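Long-range contacts in transcriptional repressor (Vibrio fischeri, PDB 3KV1), which probably represses transcription as a member of the SorC family, with DNA binding and with carbohydrate binding by the putative sugar-binding domain: residues S46-N50 with K109-G113; F84-I88 with A100-C104; G56-G62 with A149-V154. The contacts are given in a common frame with arbitrary orientation. Numbering follows the deposited sequence.

Interaction 1: residues S46-N50 with K109-G113; sequences SSYLN and KKYGG
The last turn of helix 100-111 meets the C-terminal part of helix 34-52 through side chains, the closest CA atoms, those of Asn-50 and Tyr-111, lying 7.7 Å apart. Residues 46-50 are helical throughout, as are Lys-109 to Tyr-111. Lys-110, with all four chi angles trans, stretches its full length so that NZ donates to OG of Ser-46 (chi1 trans) at 2.7 Å. NZ of Lys-110 also donates to the carbonyls of Val-70 and His-73, so a long, multiply donating lysine suits the place. Tyr-111 (chi1 m, chi2 near 95°) buries 80 Å², the largest share of any one residue in the 186 Å² contact. Its OH donates to O of Ser-46 at 3.0 Å, a carbonyl that already accepts the helical bond from Asn-50 N (2.8 Å), so tyrosine suits the place by adding a second donor. Its ring edge faces that oxygen, while its apolar part packs on Leu-49, CZ to CB 3.9 Å, and CE2 lies 3.8 Å from Asn-50 N. The amide oxygen of Asn-50 bonds Thr-78 N. Gly-112 then leaves helical angles at phi 80° and psi 36°, where a CB would collide with the preceding carbonyl, and extended Gly-113 leads on to strand 114-116. This is helix-helix packing in an alpha/beta domain, with Val-77 of the intervening loop touching Ser-46, Asn-50 and Tyr-111.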
ATOM      1  N   SER A  46       4.678 -23.348  -0.724  0.73 17.29           N
ATOM      2  CA  SER A  46       3.205 -23.174  -0.737  0.73 20.96           C
ATOM      3  C   SER A  46       2.522 -24.239   0.126  0.73 22.31           C
ATOM      4  O   SER A  46       1.603 -23.953   0.912  0.73 23.55           O
ATOM      5  CB  SER A  46       2.653 -23.246  -2.168  0.73 21.02           C
ATOM      6  OG  SER A  46       1.226 -23.087  -2.193  0.73 19.81           O
ATOM      7  N   SER A  47       2.972 -25.475  -0.040  1.00 24.66           N
ATOM      8  CA  SER A  47       2.444 -26.577   0.728  1.00 24.99           C
ATOM      9  C   SER A  47       2.780 -26.451   2.212  1.00 24.46           C
ATOM     10  O   SER A  47       1.921 -26.712   3.068  1.00 24.84           O
ATOM     11  CB  SER A  47       2.956 -27.906   0.175  1.00 29.03           C
ATOM     12  OG  SER A  47       2.467 -28.928   1.002  1.00 36.33           O
ATOM     13  N   TYR A  48       4.022 -26.068   2.514  1.00 20.55           N
ATOM     14  CA  TYR A  48       4.446 -25.832   3.894  1.00 22.97           C
ATOM     15  C   TYR A  48       3.530 -24.767   4.538  1.00 22.19           C
ATOM     16  O   TYR A  48       3.038 -24.958   5.651  1.00 21.33           O
ATOM     17  CB  TYR A  48       5.943 -25.430   3.959  1.00 20.75           C
ATOM     18  CG  TYR A  48       6.353 -24.837   5.302  1.00 20.24           C
ATOM     19  CD1 TYR A  48       6.761 -25.653   6.349  1.00 23.99           C
ATOM     20  CD2 TYR A  48       6.319 -23.465   5.505  1.00 22.97           C
ATOM     21  CE1 TYR A  48       7.125 -25.091   7.589  1.00 23.43           C
ATOM     22  CE2 TYR A  48       6.687 -22.904   6.712  1.00 26.59           C
ATOM     23  CZ  TYR A  48       7.069 -23.723   7.746  1.00 23.14           C
ATOM     24  OH  TYR A  48       7.403 -23.129   8.952  1.00 27.04           O
ATOM     25  N   LEU A  49       3.303 -23.650   3.855  1.00 18.77           N
ATOM     26  CA  LEU A  49       2.414 -22.623   4.411  1.00 21.18           C
ATOM     27  C   LEU A  49       0.977 -23.115   4.534  1.00 24.29           C
ATOM     28  O   LEU A  49       0.283 -22.836   5.530  1.00 21.44           O
ATOM     29  CB  LEU A  49       2.427 -21.365   3.565  1.00 20.53           C
ATOM     30  CG  LEU A  49       3.735 -20.568   3.628  1.00 23.10           C
ATOM     31  CD1 LEU A  49       3.602 -19.367   2.689  1.00 23.70           C
ATOM     32  CD2 LEU A  49       3.997 -20.083   5.057  1.00 22.53           C
ATOM     33  N   ASN A  50       0.532 -23.873   3.543  1.00 21.89           N
ATOM     34  CA  ASN A  50      -0.829 -24.427   3.615  1.00 20.85           C
ATOM     35  C   ASN A  50      -1.060 -25.202   4.907  1.00 24.41           C
ATOM     36  O   ASN A  50      -2.121 -25.082   5.546  1.00 26.18           O
ATOM     37  CB  ASN A  50      -1.069 -25.366   2.414  1.00 24.09           C
ATOM     38  CG  ASN A  50      -2.483 -25.908   2.369  1.00 30.33           C
ATOM     39  OD1 ASN A  50      -3.447 -25.194   2.635  1.00 29.11           O
ATOM     40  ND2 ASN A  50      -2.614 -27.185   2.000  1.00 28.95           N
ATOM     41  N   LYS A 109      -5.213 -13.232  -1.260  1.00 22.10           N
ATOM     42  CA  LYS A 109      -6.260 -13.765  -2.098  1.00 24.03           C
ATOM     43  C   LYS A 109      -6.216 -15.281  -2.153  1.00 27.17           C
ATOM     44  O   LYS A 109      -7.264 -15.954  -2.110  1.00 27.76           O
ATOM     45  CB  LYS A 109      -6.160 -13.173  -3.493  1.00 27.37           C
ATOM     46  CG  LYS A 109      -7.210 -13.744  -4.424  1.00 39.26           C
ATOM     47  CD  LYS A 109      -7.198 -13.073  -5.791  1.00 48.49           C
ATOM     48  CE  LYS A 109      -8.217 -13.730  -6.735  1.00 57.80           C
ATOM     49  NZ  LYS A 109      -8.043 -13.265  -8.145  1.00 67.19           N
ATOM     50  N   LYS A 110      -5.005 -15.805  -2.278  1.00 21.63           N
ATOM     51  CA  LYS A 110      -4.748 -17.245  -2.402  1.00 22.46           C
ATOM     52  C   LYS A 110      -5.113 -18.028  -1.151  1.00 25.74           C
ATOM     53  O   LYS A 110      -5.780 -19.070  -1.230  1.00 25.74           O
ATOM     54  CB  LYS A 110      -3.249 -17.450  -2.711  1.00 21.52           C
ATOM     55  CG  LYS A 110      -2.819 -18.924  -2.666  1.00 24.75           C
ATOM     56  CD  LYS A 110      -1.337 -19.114  -3.103  1.00 23.89           C
ATOM     57  CE  LYS A 110      -0.952 -20.592  -3.041  1.00 31.16           C
ATOM     58  NZ  LYS A 110       0.490 -20.774  -3.374  1.00 32.42           N
ATOM     59  N   TYR A 111      -4.680 -17.516   0.009  1.00 20.10           N
ATOM     60  CA  TYR A 111      -4.828 -18.253   1.270  1.00 21.31           C
ATOM     61  C   TYR A 111      -6.098 -17.873   2.004  1.00 25.68           C
ATOM     62  O   TYR A 111      -6.458 -18.509   2.993  1.00 25.82           O
ATOM     63  CB  TYR A 111      -3.615 -18.008   2.168  1.00 19.30           C
ATOM     64  CG  TYR A 111      -2.414 -18.839   1.718  1.00 19.91           C
ATOM     65  CD1 TYR A 111      -1.433 -18.293   0.874  1.00 20.79           C
ATOM     66  CD2 TYR A 111      -2.263 -20.155   2.141  1.00 21.32           C
ATOM     67  CE1 TYR A 111      -0.359 -19.052   0.451  1.00 21.48           C
ATOM     68  CE2 TYR A 111      -1.157 -20.933   1.723  1.00 22.71           C
ATOM     69  CZ  TYR A 111      -0.225 -20.359   0.871  1.00 23.00           C
ATOM     70  OH  TYR A 111       0.846 -21.105   0.439  1.00 21.35           O
ATOM     71  N   GLY A 112      -6.778 -16.854   1.497  1.00 25.84           N
ATOM     72  CA  GLY A 112      -8.014 -16.399   2.104  1.00 38.01           C
ATOM     73  C   GLY A 112      -7.918 -15.506   3.331  1.00 37.79           C
ATOM     74  O   GLY A 112      -8.777 -15.595   4.220  1.00 44.70           O
ATOM     75  N   GLY A 113      -6.932 -14.627   3.401  1.00 32.42           N
ATOM     76  CA  GLY A 113      -6.844 -13.699   4.530  1.00 32.90           C
ATOM     77  C   GLY A 113      -6.746 -12.221   4.152  1.00 32.29           C
ATOM     78  O   GLY A 113      -7.468 -11.763   3.268  1.00 28.72           O
TER

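Interaction 2: residues F84-I88 with A100-C104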
ATOM      1  N   PHE A  84      -0.896 -11.071   5.890  1.00 17.79           N
ATOM      2  CA  PHE A  84       0.355 -10.962   5.145  1.00 16.80           C
ATOM      3  C   PHE A  84       0.821  -9.507   5.217  1.00 21.32           C
ATOM      4  O   PHE A  84       0.125  -8.609   4.720  1.00 22.37           O
ATOM      5  CB  PHE A  84       0.132 -11.413   3.697  1.00 16.82           C
ATOM      6  CG  PHE A  84      -0.226 -12.870   3.593  1.00 17.96           C
ATOM      7  CD1 PHE A  84      -1.560 -13.264   3.597  1.00 19.74           C
ATOM      8  CD2 PHE A  84       0.768 -13.838   3.626  1.00 20.61           C
ATOM      9  CE1 PHE A  84      -1.883 -14.629   3.532  1.00 20.77           C
ATOM     10  CE2 PHE A  84       0.451 -15.175   3.584  1.00 21.74           C
ATOM     11  CZ  PHE A  84      -0.896 -15.567   3.547  1.00 19.51           C
ATOM     12  N   VAL A  85       1.965  -9.282   5.873  1.00 15.52           N
ATOM     13  CA  VAL A  85       2.426  -7.941   6.220  1.00 14.50           C
ATOM     14  C   VAL A  85       3.702  -7.616   5.462  1.00 18.32           C
ATOM     15  O   VAL A  85       4.675  -8.392   5.520  1.00 18.74           O
ATOM     16  CB  VAL A  85       2.739  -7.829   7.728  1.00 19.21           C
ATOM     17  CG1 VAL A  85       3.030  -6.374   8.080  1.00 21.82           C
ATOM     18  CG2 VAL A  85       1.562  -8.373   8.568  1.00 20.19           C
ATOM     19  N   SER A  86       3.722  -6.489   4.746  1.00 16.14           N
ATOM     20  CA  SER A  86       4.953  -6.105   4.022  1.00 18.33           C
ATOM     21  C   SER A  86       6.088  -5.825   4.970  1.00 19.59           C
ATOM     22  O   SER A  86       5.919  -5.076   5.947  1.00 20.75           O
ATOM     23  CB  SER A  86       4.690  -4.838   3.205  1.00 25.29           C
ATOM     24  OG  SER A  86       3.759  -5.108   2.186  1.00 32.48           O
ATOM     25  N   ALA A  87       7.263  -6.396   4.685  1.00 17.89           N
ATOM     26  CA  ALA A  87       8.437  -6.194   5.526  1.00 18.26           C
ATOM     27  C   ALA A  87       9.384  -5.185   4.923  1.00 20.46           C
ATOM     28  O   ALA A  87      10.458  -4.944   5.464  1.00 22.02           O
ATOM     29  CB  ALA A  87       9.207  -7.526   5.726  1.00 22.09           C
ATOM     30  N   ILE A  88       8.998  -4.626   3.787  1.00 18.91           N
ATOM     31  CA  ILE A  88       9.836  -3.666   3.075  1.00 16.48           C
ATOM     32  C   ILE A  88       8.861  -2.774   2.316  1.00 22.94           C
ATOM     33  O   ILE A  88       7.748  -3.204   2.009  1.00 20.26           O
ATOM     34  CB  ILE A  88      10.882  -4.358   2.164  1.00 17.10           C
ATOM     35  CG1 ILE A  88      11.695  -3.309   1.412  1.00 18.76           C
ATOM     36  CG2 ILE A  88      10.183  -5.306   1.144  1.00 19.54           C
ATOM     37  CD1 ILE A  88      12.953  -3.882   0.670  1.00 21.09           C
ATOM     38  N   ALA A 100       6.808  -6.185  -2.294  1.00 20.27           N
ATOM     39  CA  ALA A 100       6.270  -7.019  -1.236  1.00 22.86           C
ATOM     40  C   ALA A 100       4.765  -6.793  -1.052  1.00 16.37           C
ATOM     41  O   ALA A 100       4.035  -7.719  -0.749  1.00 18.39           O
ATOM     42  CB  ALA A 100       7.000  -6.741   0.069  1.00 22.96           C
ATOM     43  N   ASP A 101       4.322  -5.547  -1.199  1.00 19.13           N
ATOM     44  CA  ASP A 101       2.916  -5.221  -1.048  1.00 20.94           C
ATOM     45  C   ASP A 101       2.063  -6.006  -2.059  1.00 20.81           C
ATOM     46  O   ASP A 101       1.026  -6.593  -1.701  1.00 21.76           O
ATOM     47  CB  ASP A 101       2.758  -3.707  -1.235  1.00 27.30           C
ATOM     48  CG  ASP A 101       1.355  -3.271  -1.223  1.00 33.83           C
ATOM     49  OD1 ASP A 101       0.629  -3.787  -0.340  1.00 41.83           O
ATOM     50  OD2 ASP A 101       0.998  -2.411  -2.078  1.00 29.41           O
ATOM     51  N   HIS A 102       2.455  -5.986  -3.332  1.00 19.11           N
ATOM     52  CA  HIS A 102       1.725  -6.755  -4.348  1.00 21.25           C
ATOM     53  C   HIS A 102       1.701  -8.245  -4.011  1.00 22.07           C
ATOM     54  O   HIS A 102       0.662  -8.885  -4.097  1.00 23.14           O
ATOM     55  CB  HIS A 102       2.354  -6.574  -5.733  1.00 28.20           C
ATOM     56  CG  HIS A 102       2.057  -5.252  -6.363  1.00 48.23           C
ATOM     57  ND1 HIS A 102       0.881  -4.998  -7.039  1.00 60.55           N
ATOM     58  CD2 HIS A 102       2.786  -4.113  -6.429  1.00 54.09           C
ATOM     59  CE1 HIS A 102       0.897  -3.754  -7.487  1.00 62.31           C
ATOM     60  NE2 HIS A 102       2.042  -3.196  -7.132  1.00 56.80           N
ATOM     61  N   ILE A 103       2.842  -8.773  -3.577  1.00 15.76           N
ATOM     62  CA  ILE A 103       2.914 -10.172  -3.174  1.00 18.59           C
ATOM     63  C   ILE A 103       1.960 -10.461  -2.011  1.00 16.82           C
ATOM     64  O   ILE A 103       1.241 -11.458  -2.046  1.00 17.83           O
ATOM     65  CB  ILE A 103       4.341 -10.581  -2.813  1.00 16.23           C
ATOM     66  CG1 ILE A 103       5.255 -10.376  -4.058  1.00 15.75           C
ATOM     67  CG2 ILE A 103       4.365 -12.029  -2.353  1.00 16.85           C
ATOM     68  CD1 ILE A 103       6.798 -10.505  -3.709  1.00 21.77           C
ATOM     69  N   CYS A 104       1.913  -9.576  -1.014  1.00 18.78           N
ATOM     70  CA  CYS A 104       1.022  -9.815   0.128  1.00 15.27           C
ATOM     71  C   CYS A 104      -0.434  -9.842  -0.351  1.00 19.27           C
ATOM     72  O   CYS A 104      -1.244 -10.671   0.108  1.00 19.66           O
ATOM     73  CB  CYS A 104       1.144  -8.692   1.178  1.00 19.44           C
ATOM     74  SG  CYS A 104       2.710  -8.842   2.136  1.00 21.86           S
TER
HETATM   75  O   HOH W   1       1.109  -5.491   2.050  1.00 50.66           O
HETATM   76  O   HOH W   2       5.820  -3.213  -0.427  1.00 24.93           O
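A strand and the helix that follows it run almost exactly antiparallel (173°, axes 7.6 Å apart), as in the first half of a beta-alpha-beta crossover; strand 114-116 completes it, pairing parallel with strand 83-86. Phe-84 sets its CB 3.8 Å from CB of Cys-104, and its ring leads away along the helix to Leu-107 and Ala-108. Val-85 turns its side chain from the helix, but its C lies 3.7 Å from SG of Cys-104, a residue slim enough to let the helix settle close. Ser-86 brings its OG within 3.3 Å of Asp-101 CA and reaches OD1 of Asp-101 through water 1 (2.7 and 3.0 Å). Ile-88 packs CG2 on the small CB of Ala-100 at 3.7 Å; water 2 links its O (3.1 Å) to N of Asp-101 (2.9 Å). OD2 of Asp-101 is hydrogen-bonded to OH of Tyr-119 of the second subunit and salt-bridged to Arg-105; OD1 also bonds Thr-117. No direct hydrogen bond joins the segments: small side chains pack closely, and water bridges the polar groups.

Interaction 3: residues G56-G62 with A149-V154; sequences GMAVAVG and AEFALV
Strands 58-61 and 151-154 run parallel, their short axes 4.3 Å apart and crossing at -29°, pairing Val-59 with Phe-151, Ala-60 with Ala-152 and Val-61 with Leu-153. The ladder runs Phe-151 N to Ala-58 O (3.3 Å), Ala-60 N to Phe-151 O (2.9 Å), Leu-153 N to Ala-60 O (2.8 Å) and Gly-62 N to Leu-153 O (2.9 Å). Before it, Glu-150 (chi1 m, chi2 p) folds back, and OE2 accepts from Ala-58 N at 2.8 Å, replacing a main-chain carbonyl. Selenomethionine Met-57 (chi1 m, then trans twice) lays SE beside the ring edge of Phe-151 (chi1 m), 3.9 Å from CE1: a Met-aromatic contact. Beta-branched Val-59, chi1 trans, suits an extended strand and sets CG1 4.0 Å from Phe-151 CB and 3.9 Å from CB of Leu-153 (chi1 t, chi2 p). Alanines keep the other face flat, CB of Ala-60 lying 4.2 Å from CB of both Ala-149 and Ala-152. At Gly-62 a CB would crowd Val-154. These are interior strands of the Rossmann-like sheet: strands 83-86 and 223-227 flank them, and helices 34-52 and 100-111 cover the face bearing Val-61, Phe-151 and Leu-153, whose bulk fills the space beneath.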
ATOM      1  N   GLY A  56      -5.350 -16.288  12.062  1.00 24.70           N
ATOM      2  CA  GLY A  56      -4.877 -15.379  13.092  1.00 24.17           C
ATOM      3  C   GLY A  56      -3.362 -15.188  13.162  1.00 25.14           C
ATOM      4  O   GLY A  56      -2.869 -14.347  13.920  1.00 28.02           O
HETATM    5  N   MSE A  57      -2.607 -15.990  12.409  1.00 21.88           N
HETATM    6  CA  MSE A  57      -1.155 -15.826  12.343  1.00 17.75           C
HETATM    7  C   MSE A  57      -0.826 -14.900  11.184  1.00 19.78           C
HETATM    8  O   MSE A  57      -1.679 -14.611  10.326  1.00 23.47           O
HETATM    9  CB  MSE A  57      -0.450 -17.170  12.159  1.00 19.41           C
HETATM   10  CG  MSE A  57      -0.737 -18.116  13.317  1.00 22.95           C
HETATM   11 SE   MSE A  57       0.391 -19.704  13.202  0.77 23.15          SE
HETATM   12  CE  MSE A  57      -0.086 -20.500  14.906  1.00 23.25           C
ATOM     13  N   ALA A  58       0.405 -14.446  11.186  1.00 19.22           N
ATOM     14  CA  ALA A  58       0.876 -13.465  10.220  1.00 19.99           C
ATOM     15  C   ALA A  58       2.191 -13.897   9.603  1.00 22.50           C
ATOM     16  O   ALA A  58       2.984 -14.621  10.228  1.00 19.50           O
ATOM     17  CB  ALA A  58       1.062 -12.137  10.912  1.00 20.13           C
ATOM     18  N   VAL A  59       2.430 -13.401   8.393  1.00 18.18           N
ATOM     19  CA  VAL A  59       3.692 -13.638   7.663  1.00 15.44           C
ATOM     20  C   VAL A  59       4.305 -12.280   7.291  1.00 17.10           C
ATOM     21  O   VAL A  59       3.598 -11.417   6.702  1.00 21.17           O
ATOM     22  CB  VAL A  59       3.448 -14.458   6.337  1.00 17.76           C
ATOM     23  CG1 VAL A  59       4.787 -14.800   5.687  1.00 21.00           C
ATOM     24  CG2 VAL A  59       2.598 -15.735   6.612  1.00 22.90           C
ATOM     25  N   ALA A  60       5.573 -12.045   7.671  1.00 16.03           N
ATOM     26  CA  ALA A  60       6.319 -10.865   7.233  1.00 18.70           C
ATOM     27  C   ALA A  60       6.873 -11.214   5.868  1.00 21.01           C
ATOM     28  O   ALA A  60       7.650 -12.156   5.793  1.00 17.75           O
ATOM     29  CB  ALA A  60       7.477 -10.582   8.176  1.00 19.04           C
ATOM     30  N   VAL A  61       6.570 -10.412   4.842  1.00 14.28           N
ATOM     31  CA  VAL A  61       6.825 -10.819   3.461  1.00 15.39           C
ATOM     32  C   VAL A  61       7.854  -9.881   2.805  1.00 17.24           C
ATOM     33  O   VAL A  61       7.706  -8.661   2.859  1.00 17.04           O
ATOM     34  CB  VAL A  61       5.500 -10.783   2.673  1.00 14.93           C
ATOM     35  CG1 VAL A  61       5.733 -11.054   1.169  1.00 18.51           C
ATOM     36  CG2 VAL A  61       4.465 -11.809   3.260  1.00 17.67           C
ATOM     37  N   GLY A  62       8.916 -10.453   2.228  1.00 17.14           N
ATOM     38  CA  GLY A  62       9.906  -9.639   1.519  1.00 16.66           C
ATOM     39  C   GLY A  62       9.572  -9.518   0.041  1.00 16.80           C
ATOM     40  O   GLY A  62       8.465  -9.813  -0.388  1.00 19.32           O
ATOM     41  N   ALA A 149       5.466 -11.241  13.625  1.00 19.10           N
ATOM     42  CA  ALA A 149       4.871 -12.321  12.848  1.00 21.13           C
ATOM     43  C   ALA A 149       5.436 -13.682  13.250  1.00 17.76           C
ATOM     44  O   ALA A 149       6.595 -13.806  13.640  1.00 21.41           O
ATOM     45  CB  ALA A 149       5.137 -12.095  11.334  1.00 21.98           C
ATOM     46  N   GLU A 150       4.611 -14.704  13.083  1.00 19.83           N
ATOM     47  CA  GLU A 150       5.021 -16.087  13.283  1.00 20.01           C
ATOM     48  C   GLU A 150       5.987 -16.578  12.180  1.00 19.52           C
ATOM     49  O   GLU A 150       6.815 -17.419  12.433  1.00 18.50           O
ATOM     50  CB  GLU A 150       3.769 -16.996  13.268  1.00 21.93           C
ATOM     51  CG  GLU A 150       2.845 -16.892  14.538  1.00 24.70           C
ATOM     52  CD  GLU A 150       1.790 -15.796  14.453  1.00 22.98           C
ATOM     53  OE1 GLU A 150       0.851 -15.821  15.281  1.00 24.61           O
ATOM     54  OE2 GLU A 150       1.856 -14.926  13.551  1.00 23.66           O
ATOM     55  N   PHE A 151       5.804 -16.093  10.951  1.00 17.41           N
ATOM     56  CA  PHE A 151       6.615 -16.504   9.796  1.00 17.66           C
ATOM     57  C   PHE A 151       7.208 -15.302   9.101  1.00 15.07           C
ATOM     58  O   PHE A 151       6.643 -14.214   9.185  1.00 16.20           O
ATOM     59  CB  PHE A 151       5.746 -17.192   8.730  1.00 18.89           C
ATOM     60  CG  PHE A 151       5.022 -18.414   9.237  1.00 21.37           C
ATOM     61  CD1 PHE A 151       3.787 -18.280   9.909  1.00 22.24           C
ATOM     62  CD2 PHE A 151       5.557 -19.682   9.013  1.00 22.67           C
ATOM     63  CE1 PHE A 151       3.120 -19.394  10.386  1.00 18.59           C
ATOM     64  CE2 PHE A 151       4.885 -20.821   9.495  1.00 23.69           C
ATOM     65  CZ  PHE A 151       3.660 -20.659  10.173  1.00 18.85           C
ATOM     66  N   ALA A 152       8.299 -15.529   8.343  1.00 18.32           N
ATOM     67  CA  ALA A 152       8.749 -14.546   7.357  1.00 16.91           C
ATOM     68  C   ALA A 152       8.960 -15.306   6.066  1.00 16.27           C
ATOM     69  O   ALA A 152       9.374 -16.473   6.091  1.00 19.47           O
ATOM     70  CB  ALA A 152      10.070 -13.838   7.811  1.00 17.49           C
ATOM     71  N   LEU A 153       8.650 -14.682   4.940  1.00 15.36           N
ATOM     72  CA  LEU A 153       8.844 -15.340   3.660  1.00 15.90           C
ATOM     73  C   LEU A 153       9.815 -14.436   2.890  1.00 16.64           C
ATOM     74  O   LEU A 153       9.481 -13.318   2.516  1.00 18.66           O
ATOM     75  CB  LEU A 153       7.473 -15.473   2.988  1.00 19.08           C
ATOM     76  CG  LEU A 153       7.461 -16.081   1.601  1.00 24.72           C
ATOM     77  CD1 LEU A 153       7.890 -17.561   1.720  1.00 32.88           C
ATOM     78  CD2 LEU A 153       6.032 -15.959   1.095  1.00 22.61           C
ATOM     79  N   VAL A 154      11.056 -14.882   2.730  1.00 16.44           N
ATOM     80  CA  VAL A 154      12.050 -13.991   2.142  1.00 16.95           C
ATOM     81  C   VAL A 154      12.898 -14.716   1.111  1.00 18.50           C
ATOM     82  O   VAL A 154      13.089 -15.944   1.191  1.00 19.93           O
ATOM     83  CB  VAL A 154      12.969 -13.427   3.246  1.00 17.94           C
ATOM     84  CG1 VAL A 154      12.217 -12.408   4.134  1.00 23.43           C
ATOM     85  CG2 VAL A 154      13.574 -14.590   4.100  1.00 20.74           C
TER

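In the fold
Interaction 3 joins two strands of the sheet, interaction 2 lays helix 100-111 against the next strand, and interaction 1 joins that helix to helix 34-52. Their centres are 9 to 14 Å apart. Strands 58-61 and 83-86 are neighbours, Val-85 N lying 2.8 Å from Val-59 O, and Cys-104 SG packs 3.4 Å from Val-61 CB. Tyr-111 CD1 meets Phe-84 CZ at 3.9 Å, and Tyr-48 OH lies 3.5 Å from Phe-151 CE2. Along the chain, interaction 2 falls within the spans of interactions 1 and 3, which alternate. All share one continuous Rossmann-like core, interactions 2 and 3 deeper (centres about 11 Å from the chain centre), interaction 1 peripheral (about 17 Å).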